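432aa long hypothetical deoxyribodipyrimidine photolyase (PDB 2E0I) probably repairs cyclobutane pyrimidine dimers in DNA with light energy, binding two FAD molecules, one the likely catalytic cofactor and the other a probable light-harvesting one. Local coordinates at residues 2-7 with 88-93; 13-18 with 224-229; 312-317 with 363-368. All coordinates share one frame; numbering follows the deposited sequence.

How the interactions relate
From the N terminus, strand 2-7 opens interaction 1 and the turn at 13-18 opens interaction 2. Interaction 1 closes first, when the chain returns at 88-93 beside strand 2-7; interaction 2 closes at 224-229, so the two loops cross. They also touch, the ring of Phe5 lying against Gly18 and that of Phe7 against Leu13. Interaction 1 joins two neighbours of the parallel sheet, while interaction 2 ties the turn before helix 17-25 to the start of helix 227-233. Interaction 3 follows in series within the FAD-binding domain, closing a mostly helical loop of 45 residues and joining helix 309-322 to the loop that enters helix 367-374.

Interaction 1 (2-7 with 88-93); sequences DCIFIF and NKVDAI
Val90 and Ile4 bring the end of the loop before strand 92-96 against strand 2-7, with Val90 CG2 3.9 Å from Ile4 CG1 and the two side chains crossing at about a right angle. Val90 CG1 sits between the backbone N and the carbonyl carbon (chi1 84°); CG2, anti to the backbone N, is the branch that reaches the strand. Asp91 contributes its backbone: Asp91 N donates to Asp2 O at 3.1 Å (157° at the hydrogen). Strand 92-96 starts at Ala92, whose O accepts from Ile4 N at 3.0 Å, while Ala92 CB meets Cys3 CB at 3.9 Å on one face of the sheet. Ile93 turns to the other face, beside Ile4, and this pair sets the parallel register. Ile93 CA makes a C-H...O contact with Ile4 O at 3.3 Å, its CG1 lies 4.4 Å from Ile4 CB, and its CG2 touches Ile6 CD1 at 4.0 Å. Ile4 also bonds through its backbone to Tyr94, so it bridges two residues of the adjacent strand, as expected of parallel pairing. Strand 2-7 is the central strand of a five-stranded parallel sheet with the 3-2-1-4-5 order of a Rossmann-like alpha/beta domain, and 92-96 is its neighbour on one side. Strand 28-35 takes the other edge of strand 2-7, strand 120-124 lies beyond 92-96, Cys3 forms a disulfide with Cys26 just after helix 17-25, and helix 79-86 leads into the loop that delivers Val90.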
# COMPACT_ATOMS: atom_id res chain seq x y z
N ASP A 2 -21.37 6.18 26.47
CA ASP A 2 -19.92 6.23 26.66
C ASP A 2 -19.42 5.18 25.70
O ASP A 2 -19.52 3.98 25.97
CB ASP A 2 -19.51 5.86 28.09
CG ASP A 2 -19.45 7.06 29.02
OD1 ASP A 2 -19.18 8.20 28.54
OD2 ASP A 2 -19.65 6.87 30.24
N CYS A 3 -18.89 5.61 24.56
CA CYS A 3 -18.41 4.64 23.59
C CYS A 3 -16.95 4.80 23.17
O CYS A 3 -16.29 5.78 23.52
CB CYS A 3 -19.34 4.64 22.38
SG CYS A 3 -19.22 6.06 21.24
N ILE A 4 -16.47 3.79 22.44
CA ILE A 4 -15.08 3.73 21.97
C ILE A 4 -14.92 3.72 20.45
O ILE A 4 -15.68 3.08 19.72
CB ILE A 4 -14.38 2.46 22.52
CG1 ILE A 4 -14.04 2.65 23.99
CG2 ILE A 4 -13.14 2.12 21.71
CD1 ILE A 4 -13.30 1.48 24.58
N PHE A 5 -13.91 4.44 19.97
CA PHE A 5 -13.63 4.43 18.55
C PHE A 5 -12.24 3.86 18.39
O PHE A 5 -11.29 4.33 19.03
CB PHE A 5 -13.62 5.82 17.93
CG PHE A 5 -13.25 5.79 16.48
CD1 PHE A 5 -14.15 5.31 15.52
CD2 PHE A 5 -11.96 6.14 16.08
CE1 PHE A 5 -13.77 5.15 14.18
CE2 PHE A 5 -11.56 5.99 14.74
CZ PHE A 5 -12.47 5.49 13.80
N ILE A 6 -12.11 2.85 17.54
CA ILE A 6 -10.82 2.20 17.32
C ILE A 6 -10.20 2.58 15.98
O ILE A 6 -10.74 2.25 14.92
CB ILE A 6 -10.93 0.64 17.36
CG1 ILE A 6 -11.50 0.18 18.71
CG2 ILE A 6 -9.56 0.01 17.13
CD1 ILE A 6 -11.75 -1.32 18.76
N PHE A 7 -9.06 3.27 16.04
CA PHE A 7 -8.33 3.65 14.84
C PHE A 7 -7.60 2.42 14.35
O PHE A 7 -7.25 1.54 15.14
CB PHE A 7 -7.30 4.73 15.14
CG PHE A 7 -7.88 6.05 15.48
CD1 PHE A 7 -8.11 6.99 14.49
CD2 PHE A 7 -8.18 6.37 16.80
CE1 PHE A 7 -8.65 8.24 14.80
CE2 PHE A 7 -8.72 7.61 17.13
CZ PHE A 7 -8.95 8.55 16.12
N ASN A 88 -15.37 -4.66 28.06
CA ASN A 88 -16.61 -5.36 28.38
C ASN A 88 -17.71 -4.49 28.99
O ASN A 88 -18.89 -4.84 28.91
CB ASN A 88 -16.30 -6.54 29.31
CG ASN A 88 -15.24 -6.20 30.35
OD1 ASN A 88 -15.44 -5.31 31.18
ND2 ASN A 88 -14.11 -6.89 30.29
N LYS A 89 -17.36 -3.34 29.57
CA LYS A 89 -18.38 -2.49 30.18
C LYS A 89 -18.75 -1.21 29.43
O LYS A 89 -19.53 -0.40 29.92
CB LYS A 89 -17.98 -2.13 31.61
CG LYS A 89 -17.86 -3.34 32.55
CD LYS A 89 -17.62 -2.90 34.00
CE LYS A 89 -16.38 -2.01 34.16
NZ LYS A 89 -15.13 -2.71 33.74
N VAL A 90 -18.19 -1.04 28.23
CA VAL A 90 -18.47 0.15 27.42
C VAL A 90 -19.80 -0.05 26.70
O VAL A 90 -20.26 -1.18 26.54
CB VAL A 90 -17.33 0.38 26.39
CG1 VAL A 90 -17.57 -0.46 25.15
CG2 VAL A 90 -17.22 1.85 26.05
N ASP A 91 -20.42 1.04 26.26
CA ASP A 91 -21.72 0.97 25.57
C ASP A 91 -21.67 0.49 24.14
O ASP A 91 -22.38 -0.45 23.75
CB ASP A 91 -22.38 2.34 25.58
CG ASP A 91 -23.06 2.64 26.88
OD1 ASP A 91 -22.58 2.16 27.94
OD2 ASP A 91 -24.07 3.37 26.83
N ALA A 92 -20.85 1.16 23.34
CA ALA A 92 -20.70 0.83 21.94
C ALA A 92 -19.24 0.97 21.51
O ALA A 92 -18.42 1.57 22.20
CB ALA A 92 -21.59 1.74 21.10
N ILE A 93 -18.94 0.38 20.35
CA ILE A 93 -17.61 0.43 19.77
C ILE A 93 -17.79 0.78 18.30
O ILE A 93 -18.54 0.12 17.59
CB ILE A 93 -16.91 -0.94 19.89
CG1 ILE A 93 -16.49 -1.18 21.36
CG2 ILE A 93 -15.72 -0.99 18.95
CD1 ILE A 93 -15.85 -2.53 21.59

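Interaction 2 (13-18 with 224-229); sequences LEDNTG and TISMRE
Asp15 and Arg228 form the tight centre of this contact, a buried salt bridge with Asp15 OD2 2.8 Å from Arg228 NE. Asp15 CG is anti to the backbone N (chi1 -168°), on the side of the helix start. The carboxylate and guanidinium planes stand 71° apart, and the N-H bonds between them are weak. Ser226 OG gives a firmer bond, donating to the anti lone pair of Asp15 OD2 at 2.6 Å. Ser226 is the N-cap of helix 227-233: its OG accepts from Glu229 N at 2.9 Å, and Ser226 N in turn donates to Glu229 OE1 at 3.1 Å (174°), completing a capping box. Thr17 OG1 lies over a guanidinium face, 3.5 Å from Arg228 NH2, and both groups bond to Asp126. The side toward Glu14 is looser and more exposed: Glu14 CB comes only within 4.3 Å of Glu229 OE2, and the carboxylates turn to Thr157 and Arg189. An alanine in place of Asp15 would probably leave the Ser226 hydroxyl without its acceptor and Arg228 NE without its counter-charge. Arg228 and the helix N terminus probably favour ionised Asp15, partly opposed by Glu229 and Asp126, giving a charged link between the loop after strand 2-7 and helix 227-233.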
# COMPACT_ATOMS: atom_id res chain seq x y z
N LEU A 13 -8.34 12.87 12.32
CA LEU A 13 -9.56 13.25 13.03
C LEU A 13 -10.53 13.96 12.10
O LEU A 13 -11.69 14.15 12.44
CB LEU A 13 -9.23 14.16 14.20
CG LEU A 13 -8.28 13.63 15.28
CD1 LEU A 13 -8.26 14.62 16.43
CD2 LEU A 13 -8.74 12.26 15.76
N GLU A 14 -10.05 14.33 10.91
CA GLU A 14 -10.85 15.02 9.90
C GLU A 14 -11.45 14.04 8.91
O GLU A 14 -10.79 13.13 8.44
CB GLU A 14 -9.99 16.01 9.13
CG GLU A 14 -9.51 17.22 9.93
CD GLU A 14 -10.63 18.20 10.26
OE1 GLU A 14 -11.62 18.28 9.49
OE2 GLU A 14 -10.52 18.90 11.29
N ASP A 15 -12.71 14.26 8.56
CA ASP A 15 -13.42 13.41 7.61
C ASP A 15 -13.20 11.93 7.85
O ASP A 15 -12.78 11.19 6.96
CB ASP A 15 -13.06 13.77 6.16
CG ASP A 15 -14.00 13.10 5.13
OD1 ASP A 15 -15.24 13.10 5.33
OD2 ASP A 15 -13.49 12.58 4.11
N ASN A 16 -13.48 11.50 9.06
CA ASN A 16 -13.34 10.10 9.41
C ASN A 16 -14.77 9.65 9.70
O ASN A 16 -15.33 9.99 10.75
CB ASN A 16 -12.46 9.94 10.64
CG ASN A 16 -12.23 8.49 11.00
OD1 ASN A 16 -11.10 8.10 11.32
ND2 ASN A 16 -13.29 7.68 10.96
N THR A 17 -15.35 8.91 8.76
CA THR A 17 -16.73 8.44 8.85
C THR A 17 -17.12 7.84 10.20
O THR A 17 -17.96 8.39 10.92
CB THR A 17 -17.03 7.41 7.75
OG1 THR A 17 -16.59 7.93 6.49
CG2 THR A 17 -18.53 7.15 7.68
N GLY A 18 -16.52 6.71 10.54
CA GLY A 18 -16.86 6.07 11.79
C GLY A 18 -16.66 6.99 12.97
O GLY A 18 -17.49 7.03 13.88
N THR A 224 -3.96 9.42 6.67
CA THR A 224 -3.67 10.69 7.31
C THR A 224 -4.56 11.74 6.64
O THR A 224 -4.81 12.82 7.19
CB THR A 224 -2.20 11.07 7.18
OG1 THR A 224 -1.82 11.13 5.80
CG2 THR A 224 -1.35 10.05 7.91
N ILE A 225 -5.04 11.43 5.44
CA ILE A 225 -5.97 12.28 4.69
C ILE A 225 -6.99 11.31 4.08
O ILE A 225 -6.63 10.19 3.73
CB ILE A 225 -5.31 13.10 3.55
CG1 ILE A 225 -4.79 12.17 2.47
CG2 ILE A 225 -4.17 13.93 4.09
CD1 ILE A 225 -4.21 12.92 1.32
N SER A 226 -8.24 11.72 3.94
CA SER A 226 -9.23 10.81 3.38
C SER A 226 -9.24 10.77 1.85
O SER A 226 -8.84 11.72 1.18
CB SER A 226 -10.62 11.16 3.86
OG SER A 226 -11.24 12.05 2.97
N MET A 227 -9.70 9.64 1.33
CA MET A 227 -9.81 9.38 -0.10
C MET A 227 -10.65 10.49 -0.73
O MET A 227 -10.38 10.94 -1.85
CB MET A 227 -10.51 8.03 -0.27
CG MET A 227 -10.17 7.27 -1.52
SD MET A 227 -8.44 6.83 -1.62
CE MET A 227 -8.38 6.49 -3.39
N ARG A 228 -11.66 10.91 0.02
CA ARG A 228 -12.58 11.95 -0.38
C ARG A 228 -11.89 13.32 -0.42
O ARG A 228 -12.19 14.15 -1.29
CB ARG A 228 -13.76 11.98 0.58
CG ARG A 228 -14.67 10.76 0.44
CD ARG A 228 -15.74 10.75 1.51
NE ARG A 228 -15.15 10.66 2.84
CZ ARG A 228 -14.62 9.55 3.35
NH1 ARG A 228 -14.60 8.44 2.63
NH2 ARG A 228 -14.10 9.56 4.58
N GLU A 229 -10.97 13.55 0.51
CA GLU A 229 -10.25 14.81 0.54
C GLU A 229 -9.30 14.90 -0.65
O GLU A 229 -9.24 15.92 -1.32
CB GLU A 229 -9.47 14.95 1.85
CG GLU A 229 -10.36 15.13 3.07
CD GLU A 229 -9.58 15.45 4.36
OE1 GLU A 229 -8.84 14.57 4.87
OE2 GLU A 229 -9.73 16.60 4.85

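Interaction 3 (312-317 with 363-368); sequences RMLVAF and RVFNPW. With FAD (flavin-adenine dinucleotide), chain E.
A T-shaped aromatic pair, Phe317 and Phe365, joins helix 309-322 of the photolyase FAD-binding domain to the loop that enters helix 367-374. The edge of Phe365 points at the face of Phe317, with ring centroids 5.5 Å apart and planes at 75°. Phe365 CD2 leads, standing over the Phe317 ring toward its rim, 3.9 Å from Phe317 CG. Beside it Phe365 CB makes a CH-pi contact, 4.3 Å from the Phe317 centroid and nearly on the ring normal. Phe317 CG is anti to the backbone N (chi1 165°), and the ring beyond it lies under the loop backbone: Phe365 N is over a face, Arg363 O is at the edge, and Val364 CG2 approaches Phe317 CZ obliquely. Phe365 is flanked by two more residues of the helix. Leu314 CD2 packs 4.2 Å from Phe365 CB, and Met313 SD makes an oblique Met-aromatic contact, 4.2 Å from Phe365 CZ.

The same helix lines the FAD of the FAD-binding domain, probably the catalytic one. Met313 CB lies 3.7 Å from FAD C8M and Ala316 CB 3.6 Å from FAD C7M, so Met313 bridges the dimethylbenzene end of the cofactor and the aromatic pair. Arg312, salt-bridged to Asp340, lies over a face of the isoalloxazine, with NH2 above FAD C10 and FAD N5 at the guanidinium edge. FAD O2' lies over one guanidinium face toward its rim, and FAD O4' comes within 3.2 Å of Arg312 NH1.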
# COMPACT_ATOMS: atom_id res chain seq x y z
N ARG A 312 8.09 0.41 -10.47
CA ARG A 312 7.41 -0.65 -9.74
C ARG A 312 7.03 -1.80 -10.68
O ARG A 312 7.35 -2.95 -10.40
CB ARG A 312 6.16 -0.11 -9.08
CG ARG A 312 6.02 -0.42 -7.62
CD ARG A 312 5.76 0.85 -6.83
NE ARG A 312 4.88 0.63 -5.69
CZ ARG A 312 4.64 1.52 -4.73
NH1 ARG A 312 5.22 2.72 -4.77
NH2 ARG A 312 3.82 1.22 -3.73
N MET A 313 6.36 -1.50 -11.79
CA MET A 313 5.98 -2.58 -12.68
C MET A 313 7.09 -3.13 -13.56
O MET A 313 7.02 -4.28 -13.99
CB MET A 313 4.76 -2.18 -13.53
CG MET A 313 5.00 -1.19 -14.62
SD MET A 313 3.44 -0.93 -15.54
CE MET A 313 2.52 0.15 -14.33
N LEU A 314 8.11 -2.33 -13.82
CA LEU A 314 9.23 -2.81 -14.63
C LEU A 314 9.93 -3.88 -13.82
O LEU A 314 10.35 -4.92 -14.33
CB LEU A 314 10.23 -1.69 -14.94
CG LEU A 314 9.87 -0.72 -16.05
CD1 LEU A 314 11.03 0.21 -16.31
CD2 LEU A 314 9.53 -1.50 -17.31
N VAL A 315 10.07 -3.59 -12.53
CA VAL A 315 10.73 -4.48 -11.60
C VAL A 315 9.91 -5.75 -11.41
O VAL A 315 10.44 -6.86 -11.41
CB VAL A 315 10.94 -3.73 -10.25
CG1 VAL A 315 10.68 -4.64 -9.07
CG2 VAL A 315 12.36 -3.17 -10.21
N ALA A 316 8.60 -5.59 -11.28
CA ALA A 316 7.71 -6.72 -11.09
C ALA A 316 7.69 -7.58 -12.36
O ALA A 316 7.68 -8.81 -12.29
CB ALA A 316 6.31 -6.22 -10.75
N PHE A 317 7.69 -6.92 -13.51
CA PHE A 317 7.69 -7.62 -14.78
C PHE A 317 8.92 -8.52 -14.87
O PHE A 317 8.82 -9.72 -15.11
CB PHE A 317 7.71 -6.60 -15.93
CG PHE A 317 8.08 -7.19 -17.27
CD1 PHE A 317 7.14 -7.91 -18.02
CD2 PHE A 317 9.37 -7.05 -17.79
CE1 PHE A 317 7.48 -8.47 -19.27
CE2 PHE A 317 9.73 -7.61 -19.03
CZ PHE A 317 8.78 -8.33 -19.77
N ARG A 363 1.26 -9.05 -21.47
CA ARG A 363 2.05 -7.85 -21.66
C ARG A 363 3.54 -8.05 -21.41
O ARG A 363 3.93 -8.74 -20.46
CB ARG A 363 1.51 -6.75 -20.75
CG ARG A 363 2.11 -5.39 -21.00
CD ARG A 363 1.14 -4.33 -20.53
NE ARG A 363 -0.21 -4.65 -20.97
CZ ARG A 363 -1.20 -3.78 -21.09
NH1 ARG A 363 -1.00 -2.49 -20.81
NH2 ARG A 363 -2.39 -4.18 -21.52
N VAL A 364 4.37 -7.46 -22.27
CA VAL A 364 5.81 -7.57 -22.14
C VAL A 364 6.50 -6.22 -22.38
O VAL A 364 6.05 -5.43 -23.20
CB VAL A 364 6.39 -8.60 -23.13
CG1 VAL A 364 6.01 -8.24 -24.53
CG2 VAL A 364 7.89 -8.66 -23.00
N PHE A 365 7.58 -5.97 -21.65
CA PHE A 365 8.34 -4.72 -21.78
C PHE A 365 9.78 -5.02 -22.15
O PHE A 365 10.34 -6.04 -21.76
CB PHE A 365 8.33 -3.94 -20.47
CG PHE A 365 6.97 -3.50 -20.03
CD1 PHE A 365 6.26 -2.56 -20.76
CD2 PHE A 365 6.40 -4.02 -18.87
CE1 PHE A 365 5.00 -2.14 -20.35
CE2 PHE A 365 5.13 -3.62 -18.45
CZ PHE A 365 4.43 -2.67 -19.19
N ASN A 366 10.39 -4.11 -22.89
CA ASN A 366 11.79 -4.27 -23.26
C ASN A 366 12.61 -3.49 -22.24
O ASN A 366 12.60 -2.26 -22.24
CB ASN A 366 12.04 -3.71 -24.65
CG ASN A 366 13.44 -3.98 -25.13
OD1 ASN A 366 14.41 -3.79 -24.39
ND2 ASN A 366 13.56 -4.41 -26.38
N PRO A 367 13.32 -4.19 -21.36
CA PRO A 367 14.13 -3.54 -20.34
C PRO A 367 14.97 -2.39 -20.85
O PRO A 367 14.91 -1.29 -20.33
CB PRO A 367 14.99 -4.68 -19.82
CG PRO A 367 14.08 -5.85 -19.93
CD PRO A 367 13.45 -5.66 -21.29
N TRP A 368 15.74 -2.64 -21.90
CA TRP A 368 16.61 -1.62 -22.45
C TRP A 368 15.87 -0.47 -23.10
O TRP A 368 16.24 0.69 -22.93
CB TRP A 368 17.59 -2.26 -23.42
CG TRP A 368 18.27 -3.43 -22.81
CD1 TRP A 368 17.94 -4.73 -22.96
CD2 TRP A 368 19.33 -3.39 -21.83
NE1 TRP A 368 18.71 -5.52 -22.14
CE2 TRP A 368 19.57 -4.72 -21.44
CE3 TRP A 368 20.09 -2.36 -21.25
CZ2 TRP A 368 20.54 -5.06 -20.48
CZ3 TRP A 368 21.06 -2.70 -20.30
CH2 TRP A 368 21.27 -4.04 -19.93
PA FAD E . 1.55 8.84 -8.19
O1A FAD E . 1.97 10.20 -7.77
O2A FAD E . 1.33 8.42 -9.59
O5B FAD E . 0.01 9.03 -7.75
C5B FAD E . -1.04 8.28 -8.36
C4B FAD E . -2.02 7.79 -7.29
O4B FAD E . -3.08 7.02 -7.86
C3B FAD E . -1.28 6.88 -6.30
O3B FAD E . -0.87 7.66 -5.18
C2B FAD E . -2.42 5.96 -5.86
O2B FAD E . -3.29 6.66 -4.97
C1B FAD E . -3.12 5.74 -7.21
N9A FAD E . -2.41 4.74 -8.04
C8A FAD E . -1.53 4.99 -9.01
N7A FAD E . -1.17 3.85 -9.60
C5A FAD E . -1.83 2.86 -8.99
C6A FAD E . -1.87 1.48 -9.15
N6A FAD E . -1.17 0.87 -10.09
N1A FAD E . -2.66 0.76 -8.33
C2A FAD E . -3.38 1.33 -7.38
N3A FAD E . -3.37 2.65 -7.21
C4A FAD E . -2.61 3.43 -8.00
N1 FAD E . 0.36 1.11 -4.22
C2 FAD E . 0.12 1.09 -2.84
O2 FAD E . -0.39 2.05 -2.27
N3 FAD E . 0.52 -0.02 -2.08
C4 FAD E . 1.16 -1.09 -2.72
O4 FAD E . 1.46 -2.09 -2.06
C4X FAD E . 1.40 -1.06 -4.08
N5 FAD E . 2.12 -2.10 -4.69
C5X FAD E . 2.36 -2.08 -6.07
C6 FAD E . 3.05 -3.14 -6.65
C7 FAD E . 3.27 -3.16 -8.02
C7M FAD E . 4.01 -4.34 -8.63
C8 FAD E . 2.78 -2.12 -8.81
C8M FAD E . 2.97 -2.12 -10.33
C9 FAD E . 2.09 -1.06 -8.22
C9A FAD E . 1.86 -1.04 -6.85
N10 FAD E . 1.14 0.01 -6.24
C10 FAD E . 1.00 0.04 -4.85
C1' FAD E . 0.55 1.09 -7.07
C2' FAD E . 1.41 2.34 -7.33
O2' FAD E . 2.68 1.97 -7.87
C3' FAD E . 1.59 3.20 -6.08
O3' FAD E . 0.31 3.51 -5.53
C4' FAD E . 2.31 4.51 -6.40
O4' FAD E . 3.58 4.23 -7.00
C5' FAD E . 2.52 5.34 -5.14
O5' FAD E . 3.28 6.52 -5.42
P FAD E . 2.57 7.94 -5.72
O1P FAD E . 1.59 8.19 -4.64
O2P FAD E . 3.65 8.93 -5.92
O3P FAD E . 1.79 7.68 -7.10